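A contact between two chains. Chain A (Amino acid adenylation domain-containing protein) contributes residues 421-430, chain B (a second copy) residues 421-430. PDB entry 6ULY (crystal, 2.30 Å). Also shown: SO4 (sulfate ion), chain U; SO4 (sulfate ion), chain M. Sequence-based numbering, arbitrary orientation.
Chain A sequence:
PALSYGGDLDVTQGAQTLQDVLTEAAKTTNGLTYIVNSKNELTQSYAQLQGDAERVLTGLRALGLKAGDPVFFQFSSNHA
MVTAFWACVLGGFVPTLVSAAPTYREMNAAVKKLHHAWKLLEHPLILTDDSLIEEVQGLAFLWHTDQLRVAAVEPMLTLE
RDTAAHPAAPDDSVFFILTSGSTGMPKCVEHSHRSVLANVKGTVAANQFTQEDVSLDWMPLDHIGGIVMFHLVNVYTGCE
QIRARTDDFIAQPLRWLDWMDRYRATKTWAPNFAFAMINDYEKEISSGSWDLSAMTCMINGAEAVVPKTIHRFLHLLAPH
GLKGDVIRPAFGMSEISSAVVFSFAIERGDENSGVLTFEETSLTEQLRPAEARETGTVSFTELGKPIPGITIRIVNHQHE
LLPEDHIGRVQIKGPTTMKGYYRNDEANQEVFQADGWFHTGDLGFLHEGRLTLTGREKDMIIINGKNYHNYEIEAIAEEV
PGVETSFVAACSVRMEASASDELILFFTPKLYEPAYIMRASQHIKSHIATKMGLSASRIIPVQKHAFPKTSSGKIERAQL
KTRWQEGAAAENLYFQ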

# COMPACT_ATOMS: atom_id res chain seq x y z
N TYR A 421 10.46 10.47 -4.34
CA TYR A 421 9.40 10.75 -3.39
C TYR A 421 9.98 11.46 -2.17
O TYR A 421 11.02 11.07 -1.64
N TYR A 422 9.28 12.50 -1.73
CA TYR A 422 9.79 13.34 -0.65
C TYR A 422 9.78 12.57 0.67
O TYR A 422 8.77 11.96 1.04
N ARG A 423 10.92 12.58 1.36
CA ARG A 423 11.03 12.02 2.70
C ARG A 423 10.66 10.54 2.73
O ARG A 423 9.99 10.06 3.65
N ASN A 424 11.10 9.79 1.71
CA ASN A 424 10.80 8.36 1.68
C ASN A 424 11.90 7.65 0.88
O ASN A 424 11.71 7.22 -0.26
N ASP A 425 13.07 7.50 1.52
CA ASP A 425 14.17 6.77 0.89
C ASP A 425 13.73 5.37 0.48
O ASP A 425 14.12 4.88 -0.58
N GLU A 426 12.94 4.71 1.32
CA GLU A 426 12.57 3.33 1.06
C GLU A 426 11.77 3.22 -0.23
O GLU A 426 12.03 2.34 -1.06
N ALA A 427 10.79 4.10 -0.42
CA ALA A 427 10.00 4.09 -1.64
C ALA A 427 10.86 4.42 -2.86
O ALA A 427 10.64 3.89 -3.95
N ASN A 428 11.83 5.32 -2.69
CA ASN A 428 12.69 5.67 -3.81
C ASN A 428 13.54 4.49 -4.26
O ASN A 428 13.84 4.36 -5.45
N GLN A 429 13.92 3.62 -3.32
CA GLN A 429 14.68 2.44 -3.69
C GLN A 429 13.84 1.48 -4.53
O GLN A 429 14.34 0.90 -5.50
N GLU A 430 12.56 1.32 -4.19
CA GLU A 430 11.70 0.39 -4.91
C GLU A 430 11.57 0.77 -6.39
O GLU A 430 11.44 -0.12 -7.24
N TYR B 421 10.69 3.11 11.47
CA TYR B 421 11.02 2.35 10.28
C TYR B 421 12.27 2.93 9.64
O TYR B 421 12.38 4.15 9.45
N TYR B 422 13.22 2.07 9.33
CA TYR B 422 14.52 2.52 8.85
C TYR B 422 14.38 3.19 7.49
O TYR B 422 13.77 2.65 6.57
N ARG B 423 14.95 4.39 7.38
CA ARG B 423 15.01 5.13 6.13
C ARG B 423 13.63 5.29 5.51
O ARG B 423 13.43 5.13 4.30
N ASN B 424 12.65 5.65 6.35
CA ASN B 424 11.32 5.92 5.82
C ASN B 424 10.63 6.95 6.72
O ASN B 424 9.78 6.64 7.55
N ASP B 425 11.01 8.22 6.52
CA ASP B 425 10.36 9.31 7.25
C ASP B 425 8.85 9.27 7.08
O ASP B 425 8.10 9.46 8.05
N GLU B 426 8.39 9.00 5.86
CA GLU B 426 6.96 9.08 5.57
C GLU B 426 6.18 8.05 6.37
O GLU B 426 5.17 8.38 7.02
N ALA B 427 6.61 6.78 6.34
CA ALA B 427 5.91 5.75 7.10
C ALA B 427 5.98 6.02 8.59
O ALA B 427 5.06 5.65 9.33
N ASN B 428 7.05 6.65 9.06
CA ASN B 428 7.17 6.95 10.49
C ASN B 428 6.17 8.02 10.92
O ASN B 428 5.66 7.97 12.04
N GLN B 429 5.88 8.98 10.04
CA GLN B 429 4.83 9.94 10.33
C GLN B 429 3.47 9.27 10.46
O GLN B 429 2.68 9.60 11.35
N GLU B 430 3.18 8.31 9.57
CA GLU B 430 1.86 7.68 9.56
C GLU B 430 1.55 6.99 10.88
O GLU B 430 0.40 6.97 11.33

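Two copies of the same turn-and-helix segment meet around a near-twofold centre at the Asn424 pair, whose CA atoms lie 4.8 Å apart; 542 Å² is buried, both sides summed. In each chain a type II turn from Tyr421 to Asn424 leads into a helix that begins at Asp425. The CA-to-CB bonds of Asp425, Glu426 and Gln429 point toward the partner, whereas those of Arg423 and Asn424 run sideways, although the end of Asn424 comes nearer.

Asn424, chi1 t in both copies, serves its own helix and the other chain at once. Its OD1 caps the helix by accepting from the backbone, A:Ala427 N to A:Asn424 OD1 at 2.7 Å and B:Ala427 N to B:Asn424 OD1 at 2.8 Å. Its amide nitrogen is thereby left to face the partner: A:Asn424 ND2 donates to B:Glu426 OE1 at 2.9 Å, and B:Asn424 ND2 to A:Glu426 OE1 at 3.0 Å. The two acceptors A:Asn424 OD1 and B:Asn424 OD1 approach to 3.5 Å without bonding, each already engaged by its cap.

Glu426 extends with chi1 and chi2 both t, which carries its carboxylate to the other chain's turn. Besides the asparagine amide, each OE1 receives a water that also donates to a turn carbonyl: water 1 joins B:Glu426 OE1 (2.9 Å) to A:Tyr422 O (2.7 Å), and water 3 joins A:Glu426 OE1 (2.8 Å) to B:Tyr422 O (3.1 Å). Each OE2 is satisfied elsewhere in the structure. At the first turn of each helix, the backbone NH of Glu426 makes a weak bond across the contact, B:Glu426 N to A:Arg423 O at 2.9 Å and A:Glu426 N to B:Arg423 O at 3.0 Å. Water 2 accepts from both A:Asp425 N (3.1 Å) and B:Asp425 N (2.9 Å), so these helix-start amides share one acceptor.

Arg423, with chi1 m, chi2 between wells and chi3 m, gives up the most area to the partner in each chain. A:Arg423 NH1 donates to B:Asp425 OD2 at 3.2 Å, a salt bridge made at the guanidinium edge. The reciprocal bridge is looser, with A:Asp425 OD2 and B:Arg423 NH1 3.8 Å apart. Both aspartates are chi1 m. Water 4 adds a link on this second side, donating to A:Gln429 OE1 (2.6 Å) and accepting weakly from B:Arg423 NH2 (3.0 Å).

Gln429, chi1 t and chi2 t, also reaches a sulfate, probably from the crystallisation liquor: B:Gln429 NE2 donates to O1 of the chain M ion at 3.2 Å, and A:Gln429 NE2 weakly to O3 of the chain U ion at 3.4 Å. Asn428, chi1 m, stays out of reach of the partner and braces its own turn, accepting from Tyr421 N (A:Asn428 OD1 to A:Tyr421 N, 2.6 Å) and donating to Tyr421 O (A:Asn428 ND2 to A:Tyr421 O, 3.0 Å); chain B repeats the pair. The Tyr421 rings, chi1 m, lead away from the contact.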

# COMPACT_ATOMS: atom_id res chain seq x y z
CB TYR A 421 8.71 9.46 -2.97
CG TYR A 421 8.14 8.65 -4.11
CD1 TYR A 421 7.14 9.16 -4.93
CD2 TYR A 421 8.60 7.36 -4.36
CE1 TYR A 421 6.63 8.41 -5.97
CE2 TYR A 421 8.09 6.61 -5.39
CZ TYR A 421 7.10 7.14 -6.20
OH TYR A 421 6.59 6.39 -7.23
CB TYR A 422 8.94 14.61 -0.54
CG TYR A 422 9.46 15.65 0.43
CD1 TYR A 422 10.73 16.18 0.30
CD2 TYR A 422 8.65 16.11 1.46
CE1 TYR A 422 11.20 17.14 1.19
CE2 TYR A 422 9.11 17.06 2.35
CZ TYR A 422 10.38 17.57 2.21
OH TYR A 422 10.81 18.52 3.11
CB ARG A 423 10.18 12.82 3.69
CG ARG A 423 10.66 14.26 3.89
CD ARG A 423 10.96 14.54 5.35
NE ARG A 423 9.78 15.00 6.08
CZ ARG A 423 9.60 14.86 7.39
NH1 ARG A 423 10.50 14.25 8.14
NH2 ARG A 423 8.49 15.33 7.94
CB ASN A 424 9.42 8.08 1.09
CG ASN A 424 8.98 6.66 1.32
OD1 ASN A 424 9.81 5.77 1.50
ND2 ASN A 424 7.68 6.43 1.32
CB ASP A 425 15.35 6.68 1.85
CG ASP A 425 15.96 8.02 2.17
OD1 ASP A 425 15.49 9.04 1.61
OD2 ASP A 425 16.92 8.06 2.97
CB GLU A 426 11.79 2.76 2.24
CG GLU A 426 11.32 1.34 2.04
CD GLU A 426 10.84 0.70 3.33
OE1 GLU A 426 10.64 1.42 4.33
OE2 GLU A 426 10.67 -0.54 3.34
CB ALA A 427 8.83 5.06 -1.53
CB ASN A 428 13.57 6.86 -3.43
CG ASN A 428 12.79 8.16 -3.42
OD1 ASN A 428 11.89 8.36 -4.24
ND2 ASN A 428 13.12 9.05 -2.50
CB GLN A 429 15.17 1.75 -2.42
CG GLN A 429 16.18 0.68 -2.67
CD GLN A 429 16.59 -0.01 -1.40
OE1 GLN A 429 17.57 0.37 -0.76
NE2 GLN A 429 15.82 -1.02 -1.00
CB GLU A 430 10.32 0.36 -4.26
CG GLU A 430 10.27 -0.31 -2.89
CD GLU A 430 8.93 -0.13 -2.19
OE1 GLU A 430 8.06 0.58 -2.74
OE2 GLU A 430 8.75 -0.69 -1.09
CB TYR B 421 9.86 2.37 9.28
CG TYR B 421 8.56 1.82 9.83
CD1 TYR B 421 8.46 0.50 10.28
CD2 TYR B 421 7.42 2.62 9.90
CE1 TYR B 421 7.27 0.00 10.78
CE2 TYR B 421 6.23 2.12 10.40
CZ TYR B 421 6.16 0.82 10.83
OH TYR B 421 4.97 0.33 11.33
CB TYR B 422 15.47 1.34 8.77
CG TYR B 422 16.89 1.70 8.41
CD1 TYR B 422 17.65 2.51 9.24
CD2 TYR B 422 17.48 1.22 7.25
CE1 TYR B 422 18.95 2.83 8.92
CE2 TYR B 422 18.78 1.53 6.93
CZ TYR B 422 19.51 2.34 7.77
OH TYR B 422 20.81 2.66 7.44
CB ARG B 423 15.97 4.45 5.15
CG ARG B 423 17.45 4.68 5.48
CD ARG B 423 18.22 5.10 4.23
NE ARG B 423 18.55 3.96 3.39
CZ ARG B 423 18.90 4.05 2.11
NH1 ARG B 423 18.96 5.23 1.50
NH2 ARG B 423 19.19 2.94 1.44
CB ASN B 424 10.49 4.64 5.71
CG ASN B 424 9.23 4.83 4.89
OD1 ASN B 424 8.73 5.95 4.78
ND2 ASN B 424 8.73 3.76 4.30
CB ASP B 425 10.88 10.67 6.76
CG ASP B 425 12.25 11.02 7.33
OD1 ASP B 425 12.86 10.16 8.00
OD2 ASP B 425 12.70 12.16 7.09
CB GLU B 426 6.73 8.89 4.07
CG GLU B 426 5.29 9.07 3.65
CD GLU B 426 5.13 9.13 2.14
OE1 GLU B 426 6.11 8.89 1.41
OE2 GLU B 426 4.00 9.41 1.69
CB ALA B 427 6.49 4.37 6.78
CB ASN B 428 8.60 7.37 10.82
CG ASN B 428 9.54 6.17 10.93
OD1 ASN B 428 9.15 5.12 11.42
ND2 ASN B 428 10.78 6.34 10.48
CB GLN B 429 4.79 11.00 9.22
CG GLN B 429 3.55 11.86 9.21
CD GLN B 429 3.57 12.84 8.07
OE1 GLN B 429 4.55 13.57 7.88
NE2 GLN B 429 2.51 12.86 7.28
CB GLU B 430 1.76 6.68 8.41
CG GLU B 430 1.73 7.32 7.02
CD GLU B 430 1.82 6.29 5.90
OE1 GLU B 430 2.18 5.13 6.19
OE2 GLU B 430 1.54 6.64 4.74
S SO4 U . 13.94 -3.13 -4.34
O1 SO4 U . 15.19 -2.64 -4.90
O2 SO4 U . 14.10 -4.50 -3.92
O3 SO4 U . 13.57 -2.32 -3.22
O4 SO4 U . 12.89 -3.06 -5.33
S SO4 M . -0.82 11.10 8.98
O1 SO4 M . 0.33 10.76 8.19
O2 SO4 M . -1.32 9.93 9.63
O3 SO4 M . -0.46 12.08 9.97
O4 SO4 M . -1.84 11.64 8.13
O HOH W 1 6.70 11.04 -0.43
O HOH W 2 13.06 8.48 4.42
O HOH W 3 11.45 0.64 6.87
O HOH W 4 17.91 2.93 -1.25